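Long-range contacts in pyrroline carboxylate reductase (Plasmodium falciparum, PDB 2RCY), which binds NADP and probably catalyses the NADPH-dependent reduction of pyrroline-5-carboxylate to proline: residues I5-M10 and I61-V66; M10-M15 and L34-P39. One frame throughout, in Å; residues are numbered along the deposited sequence.

Interaction 1 of 2, residues I5-M10 and I61-V66; sequences IKLGFM and IIVCAV. With NAP (NADP nicotinamide-adenine-dinucleotide phosphate), chain G.
Leu7, Phe9 and Met10 meet Ile61, Val63 and Cys64 across two adjacent parallel strands at the centre of the Rossmann-type domain. Five backbone bonds join them, alternating in direction from Ile61 N on Lys6 O to Ala65 N on Met10 O; the last is the most bent, 141° at its hydrogen. On the face that carries Leu7 and Phe9, Val63 is the shared partner. Its CG2, anti to the carbonyl carbon and beside the backbone N, lies over one face of the Phe9 ring, a CH-pi contact 4.2 Å from the ring centre, and also touches Leu7 CD2 at 3.5 Å. Helix 14-26 covers this face, its Leu19, Ala20 and Ile23 lying against Phe9. On the other face selenomethionine Met10 reaches across to Ile62 and Cys64. Its SE rests on Ile62 CG2 at 3.7 Å, and a bend at chi3 (-60°) turns CE to Cys64 CB at 3.7 Å. Leu55 of helix 52-58 packs on both Met10 and Ile62. Beyond the strand ends the chain reaches the cofactor, where the NADP ribose hydroxyl O3D donates a hydrogen bond of 2.7 Å to Val66 O.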
loop_
_atom_site.group_PDB
_atom_site.type_symbol
_atom_site.label_atom_id
_atom_site.label_comp_id
_atom_site.label_asym_id
_atom_site.label_seq_id
_atom_site.Cartn_x
_atom_site.Cartn_y
_atom_site.Cartn_z
ATOM N N ILE A 5 -54.846 17.024 13.474
ATOM C CA ILE A 5 -53.647 17.291 14.273
ATOM C C ILE A 5 -52.682 18.233 13.558
ATOM O O ILE A 5 -52.550 18.198 12.334
ATOM C CB ILE A 5 -52.901 16.002 14.713
ATOM C CG1 ILE A 5 -52.479 15.166 13.502
ATOM C CG2 ILE A 5 -53.753 15.189 15.687
ATOM C CD1 ILE A 5 -51.068 14.632 13.594
ATOM N N LYS A 6 -52.020 19.080 14.339
ATOM C CA LYS A 6 -51.123 20.091 13.798
ATOM C C LYS A 6 -49.672 19.633 13.905
ATOM O O LYS A 6 -49.188 19.311 14.994
ATOM C CB LYS A 6 -51.337 21.429 14.510
ATOM C CG LYS A 6 -52.789 21.891 14.517
ATOM C CD LYS A 6 -53.020 22.995 15.533
ATOM C CE LYS A 6 -54.499 23.164 15.844
ATOM N NZ LYS A 6 -55.049 22.004 16.608
ATOM N N LEU A 7 -48.995 19.593 12.760
ATOM C CA LEU A 7 -47.608 19.151 12.683
ATOM C C LEU A 7 -46.684 20.360 12.575
ATOM O O LEU A 7 -46.908 21.250 11.752
ATOM C CB LEU A 7 -47.411 18.228 11.475
ATOM C CG LEU A 7 -46.675 16.892 11.646
ATOM C CD1 LEU A 7 -46.392 16.272 10.284
ATOM C CD2 LEU A 7 -45.386 17.032 12.435
ATOM N N GLY A 8 -45.649 20.385 13.412
ATOM C CA GLY A 8 -44.699 21.493 13.432
ATOM C C GLY A 8 -43.267 21.059 13.192
ATOM O O GLY A 8 -42.782 20.119 13.820
ATOM N N PHE A 9 -42.593 21.756 12.282
ATOM C CA PHE A 9 -41.208 21.451 11.935
ATOM C C PHE A 9 -40.261 22.551 12.401
ATOM O O PHE A 9 -40.259 23.659 11.861
ATOM C CB PHE A 9 -41.065 21.218 10.426
ATOM C CG PHE A 9 -41.657 19.921 9.955
ATOM C CD1 PHE A 9 -42.981 19.856 9.538
ATOM C CD2 PHE A 9 -40.888 18.762 9.931
ATOM C CE1 PHE A 9 -43.533 18.654 9.104
ATOM C CE2 PHE A 9 -41.429 17.554 9.501
ATOM C CZ PHE A 9 -42.754 17.501 9.086
HETATM N N MSE A 10 -39.459 22.234 13.413
HETATM C CA MSE A 10 -38.466 23.168 13.931
HETATM C C MSE A 10 -37.202 23.091 13.080
HETATM O O MSE A 10 -36.323 22.261 13.323
HETATM C CB MSE A 10 -38.174 22.891 15.411
HETATM C CG MSE A 10 -39.419 22.916 16.293
HETATM SE SE MSE A 10 -39.078 22.955 18.214
HETATM C CE MSE A 10 -38.081 21.295 18.393
ATOM N N ILE A 61 -47.960 17.634 17.353
ATOM C CA ILE A 61 -46.735 16.870 17.137
ATOM C C ILE A 61 -45.632 17.812 16.656
ATOM O O ILE A 61 -45.795 18.519 15.658
ATOM C CB ILE A 61 -46.951 15.691 16.147
ATOM C CG1 ILE A 61 -47.850 14.622 16.783
ATOM C CG2 ILE A 61 -45.613 15.081 15.722
ATOM C CD1 ILE A 61 -48.310 13.527 15.833
ATOM N N ILE A 62 -44.518 17.818 17.384
ATOM C CA ILE A 62 -43.397 18.710 17.096
ATOM C C ILE A 62 -42.197 17.911 16.587
ATOM O O ILE A 62 -41.799 16.916 17.195
ATOM C CB ILE A 62 -43.000 19.560 18.339
ATOM C CG1 ILE A 62 -44.184 20.397 18.841
ATOM C CG2 ILE A 62 -41.839 20.488 18.020
ATOM C CD1 ILE A 62 -45.014 19.732 19.932
ATOM N N VAL A 63 -41.639 18.352 15.462
ATOM C CA VAL A 63 -40.476 17.706 14.859
ATOM C C VAL A 63 -39.235 18.578 15.031
ATOM O O VAL A 63 -39.208 19.731 14.593
ATOM C CB VAL A 63 -40.695 17.390 13.354
ATOM C CG1 VAL A 63 -39.500 16.640 12.775
ATOM C CG2 VAL A 63 -41.961 16.582 13.152
ATOM N N CYS A 64 -38.217 18.018 15.681
ATOM C CA CYS A 64 -36.935 18.693 15.852
ATOM C C CYS A 64 -36.034 18.390 14.659
ATOM O O CYS A 64 -35.426 17.321 14.582
ATOM C CB CYS A 64 -36.270 18.263 17.162
ATOM S SG CYS A 64 -34.836 19.256 17.631
ATOM N N ALA A 65 -35.963 19.338 13.728
ATOM C CA ALA A 65 -35.233 19.149 12.473
ATOM C C ALA A 65 -34.002 20.051 12.353
ATOM O O ALA A 65 -33.567 20.384 11.247
ATOM C CB ALA A 65 -36.171 19.344 11.282
ATOM N N VAL A 66 -33.445 20.443 13.496
ATOM C CA VAL A 66 -32.227 21.252 13.529
ATOM C C VAL A 66 -30.987 20.365 13.628
ATOM O O VAL A 66 -31.095 19.171 13.918
ATOM C CB VAL A 66 -32.230 22.275 14.704
ATOM C CG1 VAL A 66 -33.303 23.327 14.501
ATOM C CG2 VAL A 66 -32.406 21.578 16.047
HETATM P PA NAP G . -29.325 21.851 7.621
HETATM O O1A NAP G . -29.624 21.780 6.145
HETATM O O2A NAP G . -28.203 22.737 8.107
HETATM O O5B NAP G . -30.692 22.225 8.386
HETATM C C5B NAP G . -30.723 22.998 9.584
HETATM C C4B NAP G . -31.812 24.051 9.432
HETATM O O4B NAP G . -32.250 24.520 10.709
HETATM C C3B NAP G . -31.315 25.260 8.653
HETATM O O3B NAP G . -32.098 25.413 7.465
HETATM C C2B NAP G . -31.498 26.450 9.577
HETATM O O2B NAP G . -32.072 27.567 8.899
HETATM C C1B NAP G . -32.432 25.938 10.666
HETATM N N9A NAP G . -32.162 26.523 12.007
HETATM C C8A NAP G . -30.997 27.018 12.459
HETATM N N7A NAP G . -31.161 27.452 13.729
HETATM C C5A NAP G . -32.442 27.220 14.074
HETATM C C6A NAP G . -33.181 27.446 15.232
HETATM N N6A NAP G . -32.604 28.015 16.317
HETATM N N1A NAP G . -34.486 27.090 15.264
HETATM C C2A NAP G . -35.074 26.525 14.197
HETATM N N3A NAP G . -34.383 26.296 13.070
HETATM C C4A NAP G . -33.067 26.632 12.985
HETATM O O3 NAP G . -29.056 20.362 8.168
HETATM P PN NAP G . -29.959 19.111 7.706
HETATM O O1N NAP G . -29.147 18.287 6.739
HETATM O O2N NAP G . -31.332 19.603 7.311
HETATM O O5D NAP G . -30.087 18.246 9.053
HETATM C C5D NAP G . -30.927 18.635 10.136
HETATM C C4D NAP G . -31.100 17.444 11.073
HETATM O O4D NAP G . -31.660 16.336 10.364
HETATM C C3D NAP G . -29.777 16.975 11.664
HETATM O O3D NAP G . -29.925 16.866 13.081
HETATM C C2D NAP G . -29.514 15.614 11.044
HETATM O O2D NAP G . -28.943 14.691 11.977
HETATM C C1D NAP G . -30.893 15.150 10.606
HETATM N N1N NAP G . -30.864 14.285 9.421
HETATM C C2N NAP G . -30.456 14.762 8.231
HETATM C C3N NAP G . -30.439 13.941 7.106
HETATM C C7N NAP G . -29.991 14.484 5.782
HETATM O O7N NAP G . -29.543 15.733 5.677
HETATM N N7N NAP G . -30.061 13.760 4.758
HETATM C C4N NAP G . -30.848 12.612 7.222
HETATM C C5N NAP G . -31.266 12.141 8.461
HETATM C C6N NAP G . -31.264 13.008 9.552
HETATM P P2B NAP G . -31.181 28.596 8.030
HETATM O O1X NAP G . -32.088 29.794 7.860
HETATM O O2X NAP G . -29.953 28.858 8.872
HETATM O O3X NAP G . -30.905 27.856 6.743
#

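Interaction 2 of 2, residues M10-M15 and L34-P39; sequences MGLGQM and LFYYGP. With NAP (NADP nicotinamide-adenine-dinucleotide phosphate), chain G.
The first torsions of Leu12 and Tyr36 bring the two side chains together: Leu12 CG stands anti to its carbonyl carbon (chi1 -84°), and Tyr36 CG sits between backbone N and carbonyl carbon (chi1 87°). The side chains cross at about a right angle, with Leu12 CD1 3.6 Å above the plane of the Tyr36 ring, offset toward the rim, in a CH-pi contact; Leu12 CG also touches Tyr36 CD2 at 3.6 Å. The hydroxyl of Tyr36 is hydrogen-bonded to Lys42 N. One backbone bond links the segments, Gly11 N to Tyr37 O at 2.8 Å. Gly11 has a positive phi (102°), at which a CB would be jammed against the preceding carbonyl, and NADP O4B lies close by. Gly11 and Gly13 fit the glycine-rich GxGxxG turn of Rossmann folds: beyond it, Gln14 N donates to NADP O1A at 3.1 Å and Met15 N to O2N at 3.0 Å, so backbone amides at the start of the helix hold the diphosphate. Tyr37 CD2 approaches adenine C2A at 3.8 Å, and Pro39 CD lies 3.4 Å from C4A. The contact thus closes a beta-alpha-beta unit, tying the turn between strand 7-10 and helix 14-26 to the end of strand 34-37.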
loop_
_atom_site.group_PDB
_atom_site.type_symbol
_atom_site.label_atom_id
_atom_site.label_comp_id
_atom_site.label_asym_id
_atom_site.label_seq_id
_atom_site.Cartn_x
_atom_site.Cartn_y
_atom_site.Cartn_z
HETATM N N MSE A 10 -39.459 22.234 13.413
HETATM C CA MSE A 10 -38.466 23.168 13.931
HETATM C C MSE A 10 -37.202 23.091 13.080
HETATM O O MSE A 10 -36.323 22.261 13.323
HETATM C CB MSE A 10 -38.174 22.891 15.411
HETATM C CG MSE A 10 -39.419 22.916 16.293
HETATM SE SE MSE A 10 -39.078 22.955 18.214
HETATM C CE MSE A 10 -38.081 21.295 18.393
ATOM N N GLY A 11 -37.135 23.956 12.071
ATOM C CA GLY A 11 -36.043 23.957 11.101
ATOM C C GLY A 11 -36.447 23.300 9.793
ATOM O O GLY A 11 -36.961 22.180 9.788
ATOM N N LEU A 12 -36.226 24.004 8.685
ATOM C CA LEU A 12 -36.488 23.455 7.354
ATOM C C LEU A 12 -35.239 23.457 6.478
ATOM O O LEU A 12 -35.177 24.154 5.461
ATOM C CB LEU A 12 -37.631 24.199 6.651
ATOM C CG LEU A 12 -39.098 23.834 6.898
ATOM C CD1 LEU A 12 -39.924 24.312 5.718
ATOM C CD2 LEU A 12 -39.322 22.343 7.112
ATOM N N GLY A 13 -34.245 22.671 6.878
ATOM C CA GLY A 13 -33.013 22.539 6.110
ATOM C C GLY A 13 -33.174 21.561 4.969
ATOM O O GLY A 13 -34.215 21.524 4.315
ATOM N N GLN A 14 -32.141 20.761 4.731
ATOM C CA GLN A 14 -32.180 19.769 3.663
ATOM C C GLN A 14 -33.053 18.573 4.026
ATOM O O GLN A 14 -33.741 18.020 3.168
ATOM C CB GLN A 14 -30.769 19.318 3.282
ATOM C CG GLN A 14 -29.926 20.388 2.582
ATOM C CD GLN A 14 -30.411 20.730 1.178
ATOM O OE1 GLN A 14 -31.245 20.031 0.600
ATOM N NE2 GLN A 14 -29.879 21.812 0.621
HETATM N N MSE A 15 -33.026 18.180 5.298
HETATM C CA MSE A 15 -33.849 17.072 5.767
HETATM C C MSE A 15 -35.238 17.533 6.198
HETATM O O MSE A 15 -36.231 16.850 5.935
HETATM C CB MSE A 15 -33.163 16.318 6.908
HETATM C CG MSE A 15 -33.830 14.992 7.248
HETATM SE SE MSE A 15 -33.865 13.763 5.733
HETATM C CE MSE A 15 -35.782 13.455 5.699
ATOM N N LEU A 34 -49.956 22.148 8.676
ATOM C CA LEU A 34 -48.509 21.959 8.630
ATOM C C LEU A 34 -47.792 23.286 8.863
ATOM O O LEU A 34 -47.999 24.253 8.126
ATOM C CB LEU A 34 -48.078 21.331 7.300
ATOM C CG LEU A 34 -47.917 19.808 7.231
ATOM C CD1 LEU A 34 -49.238 19.078 7.425
ATOM C CD2 LEU A 34 -47.284 19.405 5.908
ATOM N N PHE A 35 -46.954 23.319 9.898
ATOM C CA PHE A 35 -46.270 24.544 10.317
ATOM C C PHE A 35 -44.757 24.357 10.403
ATOM O O PHE A 35 -44.267 23.228 10.495
ATOM C CB PHE A 35 -46.812 25.028 11.669
ATOM C CG PHE A 35 -48.303 25.237 11.691
ATOM C CD1 PHE A 35 -49.151 24.236 12.159
ATOM C CD2 PHE A 35 -48.859 26.435 11.251
ATOM C CE1 PHE A 35 -50.531 24.423 12.184
ATOM C CE2 PHE A 35 -50.238 26.632 11.272
ATOM C CZ PHE A 35 -51.074 25.624 11.740
ATOM N N TYR A 36 -44.025 25.471 10.372
ATOM C CA TYR A 36 -42.567 25.455 10.493
ATOM C C TYR A 36 -42.009 26.766 11.053
ATOM O O TYR A 36 -42.660 27.812 10.977
ATOM C CB TYR A 36 -41.911 25.142 9.138
ATOM C CG TYR A 36 -41.663 26.354 8.263
ATOM C CD1 TYR A 36 -42.681 26.894 7.477
ATOM C CD2 TYR A 36 -40.405 26.961 8.219
ATOM C CE1 TYR A 36 -42.455 28.009 6.672
ATOM C CE2 TYR A 36 -40.168 28.075 7.419
ATOM C CZ TYR A 36 -41.196 28.593 6.648
ATOM O OH TYR A 36 -40.965 29.693 5.855
ATOM N N TYR A 37 -40.803 26.694 11.616
ATOM C CA TYR A 37 -40.022 27.886 11.949
ATOM C C TYR A 37 -38.551 27.728 11.571
ATOM O O TYR A 37 -37.968 26.653 11.717
ATOM C CB TYR A 37 -40.141 28.264 13.433
ATOM C CG TYR A 37 -39.124 29.312 13.863
ATOM C CD1 TYR A 37 -39.310 30.661 13.560
ATOM C CD2 TYR A 37 -37.962 28.946 14.545
ATOM C CE1 TYR A 37 -38.372 31.619 13.938
ATOM C CE2 TYR A 37 -37.021 29.896 14.928
ATOM C CZ TYR A 37 -37.232 31.229 14.622
ATOM O OH TYR A 37 -36.304 32.170 14.999
ATOM N N GLY A 38 -37.969 28.823 11.090
ATOM C CA GLY A 38 -36.534 28.934 10.861
ATOM C C GLY A 38 -36.103 30.379 11.043
ATOM O O GLY A 38 -36.941 31.283 10.988
ATOM N N PRO A 39 -34.794 30.614 11.265
ATOM C CA PRO A 39 -34.270 31.979 11.391
ATOM C C PRO A 39 -34.438 32.787 10.102
ATOM O O PRO A 39 -34.328 34.014 10.120
ATOM C CB PRO A 39 -32.784 31.761 11.701
ATOM C CG PRO A 39 -32.482 30.392 11.206
ATOM C CD PRO A 39 -33.732 29.604 11.415
HETATM P PA NAP G . -29.325 21.851 7.621
HETATM O O1A NAP G . -29.624 21.780 6.145
HETATM O O2A NAP G . -28.203 22.737 8.107
HETATM O O5B NAP G . -30.692 22.225 8.386
HETATM C C5B NAP G . -30.723 22.998 9.584
HETATM C C4B NAP G . -31.812 24.051 9.432
HETATM O O4B NAP G . -32.250 24.520 10.709
HETATM C C3B NAP G . -31.315 25.260 8.653
HETATM O O3B NAP G . -32.098 25.413 7.465
HETATM C C2B NAP G . -31.498 26.450 9.577
HETATM O O2B NAP G . -32.072 27.567 8.899
HETATM C C1B NAP G . -32.432 25.938 10.666
HETATM N N9A NAP G . -32.162 26.523 12.007
HETATM C C8A NAP G . -30.997 27.018 12.459
HETATM N N7A NAP G . -31.161 27.452 13.729
HETATM C C5A NAP G . -32.442 27.220 14.074
HETATM C C6A NAP G . -33.181 27.446 15.232
HETATM N N6A NAP G . -32.604 28.015 16.317
HETATM N N1A NAP G . -34.486 27.090 15.264
HETATM C C2A NAP G . -35.074 26.525 14.197
HETATM N N3A NAP G . -34.383 26.296 13.070
HETATM C C4A NAP G . -33.067 26.632 12.985
HETATM O O3 NAP G . -29.056 20.362 8.168
HETATM P PN NAP G . -29.959 19.111 7.706
HETATM O O1N NAP G . -29.147 18.287 6.739
HETATM O O2N NAP G . -31.332 19.603 7.311
HETATM O O5D NAP G . -30.087 18.246 9.053
HETATM C C5D NAP G . -30.927 18.635 10.136
HETATM C C4D NAP G . -31.100 17.444 11.073
HETATM O O4D NAP G . -31.660 16.336 10.364
HETATM C C3D NAP G . -29.777 16.975 11.664
HETATM O O3D NAP G . -29.925 16.866 13.081
HETATM C C2D NAP G . -29.514 15.614 11.044
HETATM O O2D NAP G . -28.943 14.691 11.977
HETATM C C1D NAP G . -30.893 15.150 10.606
HETATM N N1N NAP G . -30.864 14.285 9.421
HETATM C C2N NAP G . -30.456 14.762 8.231
HETATM C C3N NAP G . -30.439 13.941 7.106
HETATM C C7N NAP G . -29.991 14.484 5.782
HETATM O O7N NAP G . -29.543 15.733 5.677
HETATM N N7N NAP G . -30.061 13.760 4.758
HETATM C C4N NAP G . -30.848 12.612 7.222
HETATM C C5N NAP G . -31.266 12.141 8.461
HETATM C C6N NAP G . -31.264 13.008 9.552
HETATM P P2B NAP G . -31.181 28.596 8.030
HETATM O O1X NAP G . -32.088 29.794 7.860
HETATM O O2X NAP G . -29.953 28.858 8.872
HETATM O O3X NAP G . -30.905 27.856 6.743
#

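The centres of interactions 1 and 2 lie about 8 Å apart, and both contain Met10, the last residue of strand 7-10. That strand runs between 34-37 and 61-64 in the parallel part of the sheet, so each interaction takes one of its neighbours. Probable hydrogen bonds from Phe35 N to Leu7 O and from Phe9 N to Phe35 O join the two. In sequence, both halves of interaction 2 fall within the span from 5 to 66, with strand 34-37 preceding 61-64. The C-terminal ends of all three strands, and the turns after them, converge on NADP, so that together they line one cofactor site. Ser225 of the second subunit also bonds the cofactor.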